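Local coordinates for uncharacterized ATP-binding protein MJECL15 (Methanocaldococcus jannaschii, PDB 3H92) that is of unknown function but, as part of a probable ATP-binding protein, forms a small helix-turn-helix-related domain with a short antiparallel sheet, at residues H16-L20 and F61-I67; Y47-K51 and K74-P79. All blocks are in the same frame, centred on the assembly; numbering follows the deposited sequence.

How the contacts relate
The two contacts lie about 16 Å apart between centres, on opposite sides of the centre of the chain. Contact 1, nearer that centre, joins helix 8-27 to the end of helix 56-64 through leucine, isoleucine and phenylalanine side chains, with the His16 ring edge set against a backbone carbonyl. Contact 2, farther out, pairs strand 49-50 with strand 76-79 through backbone hydrogen bonds and a carboxylate-centred polar cluster, keeping its leucines for the buried face. Their segments alternate along the chain, in the order 16-20, 47-51, 61-67, 74-79. Helix 33-45 packs against both, and the two contacts meet directly where Ile63 CD1 lies 4.1 Å from Leu77 CD2.

Contact 1: residues H16-L20 and F61-I67; sequences HLEEL and FLIKENI
Leu20 and His16, one turn apart on helix 8-27, pack against the end of helix 56-64, which closes with a Schellman motif in this helix-turn-helix-related domain. The apolar part centres on Leu20. Its CD2 branch reaches the far end of the Phe61 ring, 3.3 Å from CZ, while its CD1 branch turns to Ile67 CG1 at 3.7 Å, the two side chains meeting tip to tip. Leu62 CD2 also borders Leu20 CD1. Within segment 61-67, Glu65 CG sits over one face of the Phe61 ring, near its rim, so the methylenes of this bent glutamate continue the hydrocarbon surface. Leu40 of helix 33-45 touches both Leu62 and Ile67.

The polar part lies at the edge of the His16 imidazole. With CG anti to the backbone N (chi1 180°), the His16 ring reaches out from helix 8-27 to segment 61-67, and its CE1 lies at 3.1 Å from Glu65 O, the oxygen sitting at the ring edge in its plane. ND1 is hydrogen-bonded to Glu13 on its own helix, which fixes the turn of the ring. Replacing His16 with alanine would probably leave the Glu13 carboxylate without this mate and open a gap beside the Ile67 methyl.

The backbone bonds of the cap place these partners. Asn66, at positive phi (55°), is its C-prime residue: Asn66 N bonds Ile63 O, and Ile67 N reaches back to Leu62 O at 2.9 Å. This return brings Ile67 CD1 within 3.4 Å of His16 CE1.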
loop_
_atom_site.group_PDB
_atom_site.type_symbol
_atom_site.label_atom_id
_atom_site.label_comp_id
_atom_site.label_asym_id
_atom_site.label_seq_id
_atom_site.Cartn_x
_atom_site.Cartn_y
_atom_site.Cartn_z
ATOM N N HIS A 16 -7.863 -1.270 -8.133
ATOM C CA HIS A 16 -7.987 -1.075 -6.688
ATOM C C HIS A 16 -6.999 -0.021 -6.163
ATOM O O HIS A 16 -7.395 0.901 -5.497
ATOM C CB HIS A 16 -7.798 -2.379 -5.935
ATOM C CG HIS A 16 -7.911 -2.238 -4.443
ATOM N ND1 HIS A 16 -7.162 -2.993 -3.561
ATOM C CD2 HIS A 16 -8.686 -1.427 -3.673
ATOM C CE1 HIS A 16 -7.461 -2.648 -2.318
ATOM N NE2 HIS A 16 -8.382 -1.701 -2.356
ATOM N N LEU A 17 -5.728 -0.177 -6.497
ATOM C CA LEU A 17 -4.699 0.730 -6.066
ATOM C C LEU A 17 -4.946 2.090 -6.713
ATOM O O LEU A 17 -4.939 3.091 -6.026
ATOM C CB LEU A 17 -3.313 0.188 -6.454
ATOM C CG LEU A 17 -2.094 0.399 -5.535
ATOM C CD1 LEU A 17 -0.843 0.482 -6.404
ATOM C CD2 LEU A 17 -2.201 1.612 -4.552
ATOM N N GLU A 18 -5.184 2.125 -8.021
ATOM C CA GLU A 18 -5.639 3.359 -8.700
ATOM C C GLU A 18 -6.788 4.093 -7.988
ATOM O O GLU A 18 -6.717 5.295 -7.742
ATOM C CB GLU A 18 -6.111 3.067 -10.134
ATOM C CG GLU A 18 -4.991 2.768 -11.133
ATOM C CD GLU A 18 -5.505 2.364 -12.527
ATOM O OE1 GLU A 18 -4.999 1.337 -13.085
ATOM O OE2 GLU A 18 -6.413 3.088 -13.050
ATOM N N GLU A 19 -7.842 3.361 -7.666
ATOM C CA GLU A 19 -8.988 3.971 -7.029
ATOM C C GLU A 19 -8.641 4.522 -5.659
ATOM O O GLU A 19 -9.025 5.653 -5.308
ATOM C CB GLU A 19 -10.187 3.010 -6.918
ATOM C CG GLU A 19 -11.479 3.814 -6.558
ATOM C CD GLU A 19 -12.790 3.032 -6.555
ATOM O OE1 GLU A 19 -13.820 3.687 -6.222
ATOM O OE2 GLU A 19 -12.799 1.807 -6.872
ATOM N N LEU A 20 -7.908 3.727 -4.891
ATOM C CA LEU A 20 -7.478 4.106 -3.556
ATOM C C LEU A 20 -6.618 5.358 -3.656
ATOM O O LEU A 20 -6.773 6.295 -2.880
ATOM C CB LEU A 20 -6.625 2.989 -2.925
ATOM C CG LEU A 20 -6.607 2.809 -1.395
ATOM C CD1 LEU A 20 -5.210 2.540 -0.894
ATOM C CD2 LEU A 20 -7.235 3.997 -0.681
ATOM N N PHE A 61 -4.136 2.904 7.637
ATOM C CA PHE A 61 -4.983 3.134 6.482
ATOM C C PHE A 61 -4.821 2.091 5.388
ATOM O O PHE A 61 -5.768 1.535 4.848
ATOM C CB PHE A 61 -4.664 4.534 5.943
ATOM C CG PHE A 61 -5.381 4.864 4.685
ATOM C CD1 PHE A 61 -6.713 5.226 4.719
ATOM C CD2 PHE A 61 -4.736 4.749 3.447
ATOM C CE1 PHE A 61 -7.413 5.509 3.540
ATOM C CE2 PHE A 61 -5.418 4.997 2.278
ATOM C CZ PHE A 61 -6.758 5.377 2.320
ATOM N N LEU A 62 -3.582 1.823 5.046
ATOM C CA LEU A 62 -3.265 0.847 4.013
ATOM C C LEU A 62 -3.613 -0.563 4.374
ATOM O O LEU A 62 -3.842 -1.379 3.516
ATOM C CB LEU A 62 -1.775 0.942 3.708
ATOM C CG LEU A 62 -1.365 2.262 3.058
ATOM C CD1 LEU A 62 0.146 2.232 2.807
ATOM C CD2 LEU A 62 -2.146 2.475 1.748
ATOM N N ILE A 63 -3.616 -0.853 5.660
ATOM C CA ILE A 63 -4.066 -2.143 6.155
ATOM C C ILE A 63 -5.582 -2.196 6.020
ATOM O O ILE A 63 -6.136 -3.165 5.479
ATOM C CB ILE A 63 -3.657 -2.329 7.672
ATOM C CG1 ILE A 63 -2.179 -2.693 7.812
ATOM C CG2 ILE A 63 -4.536 -3.393 8.413
ATOM C CD1 ILE A 63 -1.650 -2.569 9.189
ATOM N N LYS A 64 -6.257 -1.175 6.568
ATOM C CA LYS A 64 -7.709 -1.049 6.478
ATOM C C LYS A 64 -8.184 -1.192 5.020
ATOM O O LYS A 64 -9.194 -1.803 4.749
ATOM C CB LYS A 64 -8.165 0.281 7.108
ATOM C CG LYS A 64 -9.526 0.871 6.631
ATOM C CD LYS A 64 -9.769 2.434 7.032
ATOM C CE LYS A 64 -10.121 3.414 5.813
ATOM N NZ LYS A 64 -10.772 4.760 6.119
ATOM N N GLU A 65 -7.423 -0.669 4.091
ATOM C CA GLU A 65 -7.805 -0.651 2.705
ATOM C C GLU A 65 -7.275 -1.827 1.923
ATOM O O GLU A 65 -7.272 -1.832 0.708
ATOM C CB GLU A 65 -7.295 0.645 2.116
ATOM C CG GLU A 65 -7.914 1.829 2.798
ATOM C CD GLU A 65 -9.395 2.011 2.432
ATOM O OE1 GLU A 65 -9.936 1.311 1.510
ATOM O OE2 GLU A 65 -10.033 2.873 3.088
ATOM N N ASN A 66 -6.846 -2.840 2.644
ATOM C CA ASN A 66 -6.368 -4.126 2.081
ATOM C C ASN A 66 -5.259 -4.073 1.057
ATOM O O ASN A 66 -5.203 -4.893 0.139
ATOM C CB ASN A 66 -7.535 -4.965 1.544
ATOM C CG ASN A 66 -8.534 -5.330 2.627
ATOM O OD1 ASN A 66 -9.729 -5.024 2.500
ATOM N ND2 ASN A 66 -8.057 -5.940 3.709
ATOM N N ILE A 67 -4.329 -3.157 1.273
ATOM C CA ILE A 67 -3.154 -3.032 0.407
ATOM C C ILE A 67 -1.994 -3.738 1.120
ATOM O O ILE A 67 -1.189 -4.433 0.482
ATOM C CB ILE A 67 -2.852 -1.574 0.143
ATOM C CG1 ILE A 67 -4.001 -0.906 -0.616
ATOM C CG2 ILE A 67 -1.525 -1.375 -0.620
ATOM C CD1 ILE A 67 -4.297 -1.493 -2.054
#

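Contact 2: residues Y47-K51 and K74-P79; sequences YELPK and KGTLKP
A short antiparallel pairing of strand 49-50 with strand 76-79 forms one side of the three-stranded sheet. Leu49 and Leu77 are its hydrogen-bonded pair: Leu49 N gives to Leu77 O at 2.8 Å, and Leu77 N returns to Leu49 O at 2.7 Å. A third bond, Lys51 N to Gly75 O at 2.9 Å, extends the ladder. Both leucines turn to the buried face, where Phe43 of helix 33-45 touches each.

Polar side chains gather on the other face. Glu48 runs out straight, its CG turned away from the backbone N (chi1 -173°), and carries its carboxylate over Thr76 toward Lys74. The Lys74 side chain crosses that of Glu48 at about a right angle, and its NZ makes a salt bridge with Glu48 OE2 at 2.7 Å on the syn lone pair, and bonds OE1 weakly. Thr76 OG1 also donates to OE2, though the modelled length is too short to be taken literally.

Beyond the pairing, the Tyr47 ring takes an off-centre CH-pi contact from Pro79 CD, 4.2 Å from its centroid, and Lys78 CD lies 3.7 Å from Tyr47 CE2. One water joins Tyr47 OH to Pro79 O. Gly75, at positive phi, and Thr76 form a G1 beta bulge opposite Asn71. Strand 76-79 is thus central, between 49-50 and 68-71, an order consistent with the sheet of a winged helix-turn-helix fold.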
loop_
_atom_site.group_PDB
_atom_site.type_symbol
_atom_site.label_atom_id
_atom_site.label_comp_id
_atom_site.label_asym_id
_atom_site.label_seq_id
_atom_site.Cartn_x
_atom_site.Cartn_y
_atom_site.Cartn_z
ATOM N N TYR A 47 9.988 -6.546 -0.303
ATOM C CA TYR A 47 8.634 -7.122 -0.184
ATOM C C TYR A 47 8.039 -7.081 1.188
ATOM O O TYR A 47 6.853 -6.891 1.342
ATOM C CB TYR A 47 8.712 -8.567 -0.609
ATOM C CG TYR A 47 7.447 -9.350 -0.475
ATOM C CD1 TYR A 47 6.412 -9.154 -1.328
ATOM C CD2 TYR A 47 7.327 -10.336 0.472
ATOM C CE1 TYR A 47 5.275 -9.922 -1.276
ATOM C CE2 TYR A 47 6.161 -11.107 0.561
ATOM C CZ TYR A 47 5.152 -10.873 -0.332
ATOM O OH TYR A 47 4.022 -11.602 -0.266
ATOM N N GLU A 48 8.853 -7.348 2.198
ATOM C CA GLU A 48 8.401 -7.332 3.585
ATOM C C GLU A 48 9.318 -6.435 4.364
ATOM O O GLU A 48 10.526 -6.435 4.140
ATOM C CB GLU A 48 8.504 -8.731 4.183
ATOM C CG GLU A 48 7.908 -8.867 5.584
ATOM C CD GLU A 48 7.958 -10.314 6.121
ATOM O OE1 GLU A 48 8.242 -11.261 5.309
ATOM O OE2 GLU A 48 7.713 -10.486 7.352
ATOM N N LEU A 49 8.759 -5.679 5.298
ATOM C CA LEU A 49 9.598 -4.761 6.008
ATOM C C LEU A 49 9.112 -4.456 7.391
ATOM O O LEU A 49 7.980 -4.738 7.722
ATOM C CB LEU A 49 9.836 -3.486 5.167
ATOM C CG LEU A 49 8.741 -2.787 4.428
ATOM C CD1 LEU A 49 7.939 -2.031 5.477
ATOM C CD2 LEU A 49 9.329 -1.858 3.325
ATOM N N PRO A 50 10.014 -3.934 8.243
ATOM C CA PRO A 50 9.567 -3.603 9.588
ATOM C C PRO A 50 8.401 -2.638 9.540
ATOM O O PRO A 50 8.377 -1.751 8.684
ATOM C CB PRO A 50 10.801 -2.981 10.229
ATOM C CG PRO A 50 11.983 -3.589 9.450
ATOM C CD PRO A 50 11.458 -3.699 8.041
ATOM N N LYS A 51 7.449 -2.751 10.451
ATOM C CA LYS A 51 6.316 -1.798 10.402
ATOM C C LYS A 51 6.636 -0.355 10.790
ATOM O O LYS A 51 5.908 0.579 10.408
ATOM C CB LYS A 51 5.156 -2.327 11.242
ATOM C CG LYS A 51 5.404 -2.531 12.722
ATOM C CD LYS A 51 4.040 -2.742 13.435
ATOM C CE LYS A 51 4.093 -2.477 14.940
ATOM N NZ LYS A 51 2.683 -2.457 15.547
ATOM N N LYS A 74 5.958 -11.112 13.750
ATOM C CA LYS A 74 7.231 -10.619 13.230
ATOM C C LYS A 74 7.349 -9.094 13.209
ATOM O O LYS A 74 8.419 -8.572 12.952
ATOM C CB LYS A 74 7.487 -11.103 11.794
ATOM C CG LYS A 74 7.239 -12.604 11.519
ATOM C CD LYS A 74 7.050 -12.881 9.997
ATOM C CE LYS A 74 8.378 -12.778 9.225
ATOM N NZ LYS A 74 8.233 -13.144 7.761
ATOM N N GLY A 75 6.266 -8.374 13.444
ATOM C CA GLY A 75 6.271 -6.921 13.379
ATOM C C GLY A 75 6.566 -6.360 12.006
ATOM O O GLY A 75 7.185 -5.295 11.906
ATOM N N THR A 76 6.142 -7.051 10.945
ATOM C CA THR A 76 6.441 -6.620 9.569
ATOM C C THR A 76 5.182 -6.327 8.766
ATOM O O THR A 76 4.076 -6.775 9.107
ATOM C CB THR A 76 7.271 -7.683 8.797
ATOM O OG1 THR A 76 6.570 -8.940 8.778
ATOM C CG2 THR A 76 8.624 -7.892 9.456
ATOM N N LEU A 77 5.378 -5.556 7.703
ATOM C CA LEU A 77 4.343 -5.264 6.736
ATOM C C LEU A 77 4.780 -5.835 5.403
ATOM O O LEU A 77 5.978 -5.903 5.114
ATOM C CB LEU A 77 4.170 -3.760 6.547
ATOM C CG LEU A 77 3.736 -2.971 7.805
ATOM C CD1 LEU A 77 3.933 -1.462 7.574
ATOM C CD2 LEU A 77 2.284 -3.254 8.131
ATOM N N LYS A 78 3.797 -6.198 4.601
ATOM C CA LYS A 78 4.051 -6.656 3.228
ATOM C C LYS A 78 2.754 -6.445 2.465
ATOM O O LYS A 78 1.735 -6.265 3.080
ATOM C CB LYS A 78 4.495 -8.139 3.171
ATOM C CG LYS A 78 3.509 -9.181 3.642
ATOM C CD LYS A 78 4.234 -10.511 3.670
ATOM C CE LYS A 78 3.325 -11.624 4.010
ATOM N NZ LYS A 78 4.112 -12.886 4.331
ATOM N N PRO A 79 2.823 -6.457 1.142
ATOM C CA PRO A 79 1.624 -6.328 0.341
ATOM C C PRO A 79 0.667 -7.472 0.677
ATOM O O PRO A 79 1.100 -8.557 1.063
ATOM C CB PRO A 79 2.131 -6.433 -1.104
ATOM C CG PRO A 79 3.603 -6.046 -1.034
ATOM C CD PRO A 79 4.033 -6.660 0.296
HETATM O O HOH W 1 1.686 -10.595 -0.402
#